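Local coordinates for protein nucleoside diphosphate kinase (Aquifex aeolicus, PDB 3ZTP) that transfers the gamma phosphate of ATP to nucleoside diphosphates, probably by a ping-pong mechanism through a phosphohistidine intermediate, at residues A[4-8]-A[131-136]; A[34-40]-A[72-78]. All blocks are in the same frame, centred on the assembly; numbering follows the deposited sequence. Where two conformers were deposited one is given.

How the contacts relate
Both contacts are buried and meet on the central antiparallel sheet, where strands 3-10 and 72-78 are neighbours. Contact 2 pairs 34-40 with 72-78 within the sheet, through backbone hydrogen bonds; contact 1 packs the C-terminal turn of helix 125-135 on strand 3-10 mainly through apolar side chains, with no hydrogen bond between the segments. Contact 2 lies inside the loop closed by contact 1. They touch: Lys38 NZ reaches Ile135 O at 2.7 Å in a probable hydrogen bond, Phe136 CZ packs 3.5 Å from Ala74 O, and at the more exposed end Arg5 NE forms a 2.8 Å salt bridge with Glu78 OE1. Contact 1 borders the probable catalytic histidine; both reach neighbouring subunits, and contact 2 extends its sheet into one.

Contact 1 of 2, residues A[4-8]-A[131-136]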
# COMPACT_ATOMS: atom_id res chain seq x y z
N GLU A 4 12.70 -12.78 -17.14
CA GLU A 4 11.83 -11.63 -17.36
C GLU A 4 10.77 -11.56 -16.27
O GLU A 4 10.48 -12.54 -15.59
CB GLU A 4 11.13 -11.76 -18.71
CG GLU A 4 12.09 -11.73 -19.89
CD GLU A 4 11.44 -12.03 -21.23
OE1 GLU A 4 10.29 -12.51 -21.28
OE2 GLU A 4 12.11 -11.79 -22.26
N ARG A 5 10.16 -10.39 -16.14
CA ARG A 5 8.97 -10.22 -15.32
C ARG A 5 7.80 -9.78 -16.19
O ARG A 5 7.94 -8.97 -17.11
CB ARG A 5 9.19 -9.16 -14.25
CG ARG A 5 10.14 -9.58 -13.17
CD ARG A 5 10.43 -8.46 -12.20
NE ARG A 5 11.29 -8.95 -11.13
CZ ARG A 5 11.80 -8.18 -10.17
NH1 ARG A 5 11.51 -6.89 -10.16
NH2 ARG A 5 12.58 -8.70 -9.24
N THR A 6 6.62 -10.32 -15.90
CA THR A 6 5.42 -9.93 -16.62
C THR A 6 4.31 -9.73 -15.61
O THR A 6 4.37 -10.25 -14.49
CB THR A 6 5.06 -10.97 -17.70
OG1 THR A 6 4.02 -10.41 -18.48
CG2 THR A 6 4.57 -12.30 -17.12
N LEU A 7 3.29 -8.97 -15.99
CA LEU A 7 2.15 -8.73 -15.11
C LEU A 7 0.97 -9.55 -15.59
O LEU A 7 0.64 -9.50 -16.78
CB LEU A 7 1.77 -7.26 -15.12
CG LEU A 7 0.65 -6.93 -14.12
CD1 LEU A 7 1.19 -6.77 -12.71
CD2 LEU A 7 -0.19 -5.74 -14.53
N ILE A 8 0.30 -10.25 -14.67
CA ILE A 8 -1.03 -10.79 -14.96
C ILE A 8 -2.06 -10.09 -14.10
O ILE A 8 -1.79 -9.66 -12.97
CB ILE A 8 -1.14 -12.32 -14.78
CG1 ILE A 8 -0.77 -12.76 -13.36
CG2 ILE A 8 -0.29 -13.02 -15.82
CD1 ILE A 8 -1.22 -14.18 -13.01
N GLU A 131 3.08 -1.66 -17.05
CA GLU A 131 1.99 -2.24 -16.32
C GLU A 131 2.38 -2.66 -14.91
O GLU A 131 1.60 -2.46 -13.97
CB GLU A 131 1.50 -3.48 -17.08
CG GLU A 131 0.85 -3.11 -18.42
CD GLU A 131 0.41 -4.31 -19.23
OE1 GLU A 131 0.52 -5.45 -18.75
OE2 GLU A 131 -0.07 -4.08 -20.35
N ILE A 132 3.57 -3.23 -14.75
CA ILE A 132 4.04 -3.58 -13.40
C ILE A 132 4.10 -2.33 -12.55
O ILE A 132 3.58 -2.35 -11.43
CB ILE A 132 5.38 -4.28 -13.46
CG1 ILE A 132 5.20 -5.67 -14.08
CG2 ILE A 132 5.98 -4.39 -12.08
CD1 ILE A 132 6.51 -6.38 -14.41
N CYS A 133 4.71 -1.25 -13.03
CA CYS A 133 4.79 -0.01 -12.27
C CYS A 133 3.42 0.61 -12.02
O CYS A 133 3.22 1.32 -11.03
CB CYS A 133 5.70 0.99 -12.98
SG CYS A 133 7.46 0.57 -12.85
N PHE A 134 2.48 0.38 -12.91
CA PHE A 134 1.17 0.96 -12.69
C PHE A 134 0.53 0.38 -11.43
O PHE A 134 -0.18 1.09 -10.69
CB PHE A 134 0.24 0.76 -13.88
CG PHE A 134 -0.91 1.71 -13.88
CD1 PHE A 134 -2.07 1.46 -13.18
CD2 PHE A 134 -0.77 2.91 -14.53
CE1 PHE A 134 -3.11 2.39 -13.17
CE2 PHE A 134 -1.81 3.84 -14.52
CZ PHE A 134 -2.97 3.58 -13.83
N ILE A 135 0.74 -0.91 -11.18
CA ILE A 135 0.05 -1.62 -10.12
C ILE A 135 0.89 -1.75 -8.84
O ILE A 135 0.36 -1.67 -7.74
CB ILE A 135 -0.33 -3.05 -10.60
CG1 ILE A 135 -1.20 -2.97 -11.87
CG2 ILE A 135 -1.03 -3.85 -9.50
CD1 ILE A 135 -2.47 -2.13 -11.72
N PHE A 136 2.20 -1.96 -9.01
CA PHE A 136 3.09 -2.29 -7.90
C PHE A 136 4.30 -1.38 -7.87
O PHE A 136 4.99 -1.25 -8.88
CB PHE A 136 3.65 -3.73 -8.05
CG PHE A 136 2.62 -4.81 -7.90
CD1 PHE A 136 2.06 -5.10 -6.67
CD2 PHE A 136 2.22 -5.53 -9.00
CE1 PHE A 136 1.13 -6.12 -6.55
CE2 PHE A 136 1.32 -6.58 -8.88
CZ PHE A 136 0.76 -6.85 -7.67
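Glu131 turns its CB toward the strand and meets Leu7 CD2 at 3.8 Å, while its carboxylate turns to the probable active site: OE1 is hydrogen-bonded to Ser122 OG and to NE2 of His120, the probable phosphohistidine. Ser122 OG also bonds to the backbone N of Leu7, an indirect polar link between helix and strand. Ile132 departs sideways but extends its tip back, placing CG1 3.9 Å from Leu7 CB and CD1 3.9 Å from Arg5 CB. Ile135 CG1 lies 4.0 Å from Leu7 CD2. Phe136, where the chain leaves helical geometry, presents its ring edge to Leu7 CD1, with CE2 3.8 Å away. Leu7 is thus the side chain against which the final helical turn packs, and no hydrogen bond crosses the segments. The strand and helix axes cross at 58°, 8.4 Å apart. Thr6 and Ile8 point to the other face of the strand, against helix 82-90, while Phe50 of helix 44-50 borders Leu7 and Glu131, and Phe136 continues over strands 72-78 and 33-40.

Contact 2 of 2, residues A[34-40]-A[72-78]; sequences IKALKMF and VVAAVLE
Phe40 (chi1 67°, p; chi2 -80°) lays a ring face over Val72, whose CG2 sits 3.8 Å from the ring centroid, 23° off the normal, in a CH-pi contact; Ala74 CB lies at the ring edge, 3.8 Å from CE1. Within the chain, the two strands form one edge of the ferredoxin-like sheet of nucleoside diphosphate kinases (order 2-3-1-4), running antiparallel at 178° with axes 4.6 Å apart. Phe40/Val72 and Lys38/Ala74 are hydrogen-bonded pairs, with both N-to-O distances of Lys38 and Ala74 at 3.0 Å; Met39/Val73 and Leu37/Ala75 are non-hydrogen-bonded, their CA atoms 4.3 and 4.4 Å apart. A beta bulge then sets Lys35 and Ala36 opposite Val76: Lys35 adopts phi/psi -97/-18, its N bonds to Val76 O (2.8 Å), and Ala36 N is left buried without a partner. Beyond it Ile34 pairs with Leu77.

Ile34, Leu37 (t, p), Met39, Val73, Ala75 and Leu77 share one face, with Leu37 CD1 3.6 Å from Val73 CG1. There Ile34, Val73 and Leu77 meet helix 20-29, Met39 and Val73 meet Met15, and Ile34, Leu37 and Met39 pack on a neighbouring subunit, into which backbone hydrogen bonds from Leu37 and Met39 carry the sheet. Ala36, Ala74 and Val76 on the opposite face lie under Phe136. At the bulged end, a water donates to Glu78 OE1 (2.8 Å), also salt-bridged to Arg5, and weakly accepts from Lys35 NZ at 3.3 Å.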
# COMPACT_ATOMS: atom_id res chain seq x y z
N ILE A 34 6.19 -15.92 -8.11
CA ILE A 34 5.30 -14.78 -7.86
C ILE A 34 6.09 -13.78 -7.03
O ILE A 34 6.47 -14.07 -5.90
CB ILE A 34 4.00 -15.17 -7.16
CG1 ILE A 34 3.23 -16.17 -8.03
CG2 ILE A 34 3.18 -13.95 -6.86
CD1 ILE A 34 2.00 -16.77 -7.36
N LYS A 35 6.37 -12.62 -7.62
CA LYS A 35 7.16 -11.56 -6.98
C LYS A 35 6.32 -10.48 -6.32
O LYS A 35 6.83 -9.68 -5.52
CB LYS A 35 8.11 -10.93 -7.99
CG LYS A 35 9.12 -11.88 -8.61
CD LYS A 35 10.06 -12.43 -7.60
CE LYS A 35 10.84 -11.31 -6.93
NZ LYS A 35 11.86 -11.83 -5.96
N ALA A 36 5.05 -10.39 -6.69
CA ALA A 36 4.14 -9.44 -6.06
C ALA A 36 2.74 -9.94 -6.33
O ALA A 36 2.47 -10.63 -7.34
CB ALA A 36 4.33 -8.02 -6.63
N LEU A 37 1.82 -9.62 -5.43
CA LEU A 37 0.45 -10.11 -5.53
C LEU A 37 -0.43 -9.23 -4.72
O LEU A 37 -0.12 -8.96 -3.56
CB LEU A 37 0.38 -11.55 -4.98
CG LEU A 37 -0.98 -12.24 -5.02
CD1 LEU A 37 -1.37 -12.61 -6.38
CD2 LEU A 37 -0.95 -13.47 -4.14
N LYS A 38 -1.55 -8.80 -5.27
CA LYS A 38 -2.56 -8.18 -4.44
C LYS A 38 -3.88 -8.07 -5.15
O LYS A 38 -3.97 -8.11 -6.36
CB LYS A 38 -2.12 -6.80 -3.97
CG LYS A 38 -2.24 -5.72 -5.04
CD LYS A 38 -1.55 -4.42 -4.61
CE LYS A 38 -1.38 -3.47 -5.76
NZ LYS A 38 -0.65 -2.25 -5.28
N MET A 39 -4.90 -7.97 -4.31
CA MET A 39 -6.28 -7.69 -4.71
C MET A 39 -6.54 -6.20 -4.55
O MET A 39 -6.20 -5.62 -3.53
CB MET A 39 -7.24 -8.49 -3.83
CG MET A 39 -8.68 -8.20 -4.13
SD MET A 39 -9.78 -9.27 -3.19
CE MET A 39 -9.44 -10.81 -3.93
N PHE A 40 -7.14 -5.58 -5.56
CA PHE A 40 -7.45 -4.17 -5.53
C PHE A 40 -8.64 -3.94 -6.44
O PHE A 40 -9.12 -4.88 -7.10
CB PHE A 40 -6.23 -3.32 -5.96
CG PHE A 40 -5.85 -3.51 -7.38
CD1 PHE A 40 -5.11 -4.60 -7.77
CD2 PHE A 40 -6.29 -2.61 -8.36
CE1 PHE A 40 -4.80 -4.82 -9.11
CE2 PHE A 40 -5.94 -2.81 -9.70
CZ PHE A 40 -5.22 -3.92 -10.06
N VAL A 72 -10.08 -7.10 -8.71
CA VAL A 72 -9.21 -7.94 -9.50
C VAL A 72 -8.01 -8.30 -8.68
O VAL A 72 -7.78 -7.73 -7.61
CB VAL A 72 -8.76 -7.24 -10.81
CG1 VAL A 72 -9.96 -6.98 -11.73
CG2 VAL A 72 -8.07 -5.91 -10.56
N VAL A 73 -7.24 -9.26 -9.16
CA VAL A 73 -5.98 -9.62 -8.52
C VAL A 73 -4.88 -9.56 -9.54
O VAL A 73 -4.95 -10.18 -10.61
CB VAL A 73 -6.03 -11.03 -7.91
CG1 VAL A 73 -4.64 -11.49 -7.48
CG2 VAL A 73 -7.00 -11.04 -6.72
N ALA A 74 -3.83 -8.82 -9.23
CA ALA A 74 -2.65 -8.77 -10.08
C ALA A 74 -1.47 -9.49 -9.44
O ALA A 74 -1.37 -9.56 -8.20
CB ALA A 74 -2.26 -7.30 -10.36
N ALA A 75 -0.59 -10.03 -10.29
CA ALA A 75 0.64 -10.67 -9.84
C ALA A 75 1.76 -10.35 -10.80
O ALA A 75 1.53 -10.22 -12.01
CB ALA A 75 0.46 -12.18 -9.77
N VAL A 76 2.95 -10.20 -10.25
CA VAL A 76 4.14 -10.14 -11.08
C VAL A 76 4.73 -11.55 -11.09
O VAL A 76 4.97 -12.13 -10.04
CB VAL A 76 5.18 -9.15 -10.50
CG1 VAL A 76 6.46 -9.20 -11.32
CG2 VAL A 76 4.60 -7.74 -10.47
N LEU A 77 4.93 -12.07 -12.29
CA LEU A 77 5.51 -13.39 -12.51
C LEU A 77 6.89 -13.23 -13.08
O LEU A 77 7.10 -12.49 -14.04
CB LEU A 77 4.64 -14.20 -13.48
CG LEU A 77 3.19 -14.38 -13.06
CD1 LEU A 77 2.51 -15.22 -14.10
CD2 LEU A 77 3.09 -15.04 -11.69
N GLU A 78 7.85 -13.96 -12.51
CA GLU A 78 9.24 -13.93 -12.95
C GLU A 78 9.73 -15.30 -13.36
O GLU A 78 9.50 -16.29 -12.68
CB GLU A 78 10.10 -13.38 -11.81
CG GLU A 78 11.58 -13.27 -12.13
CD GLU A 78 12.35 -12.72 -10.94
OE1 GLU A 78 12.17 -11.52 -10.63
OE2 GLU A 78 13.09 -13.48 -10.30
O HOH W 1 13.96 -11.32 -8.50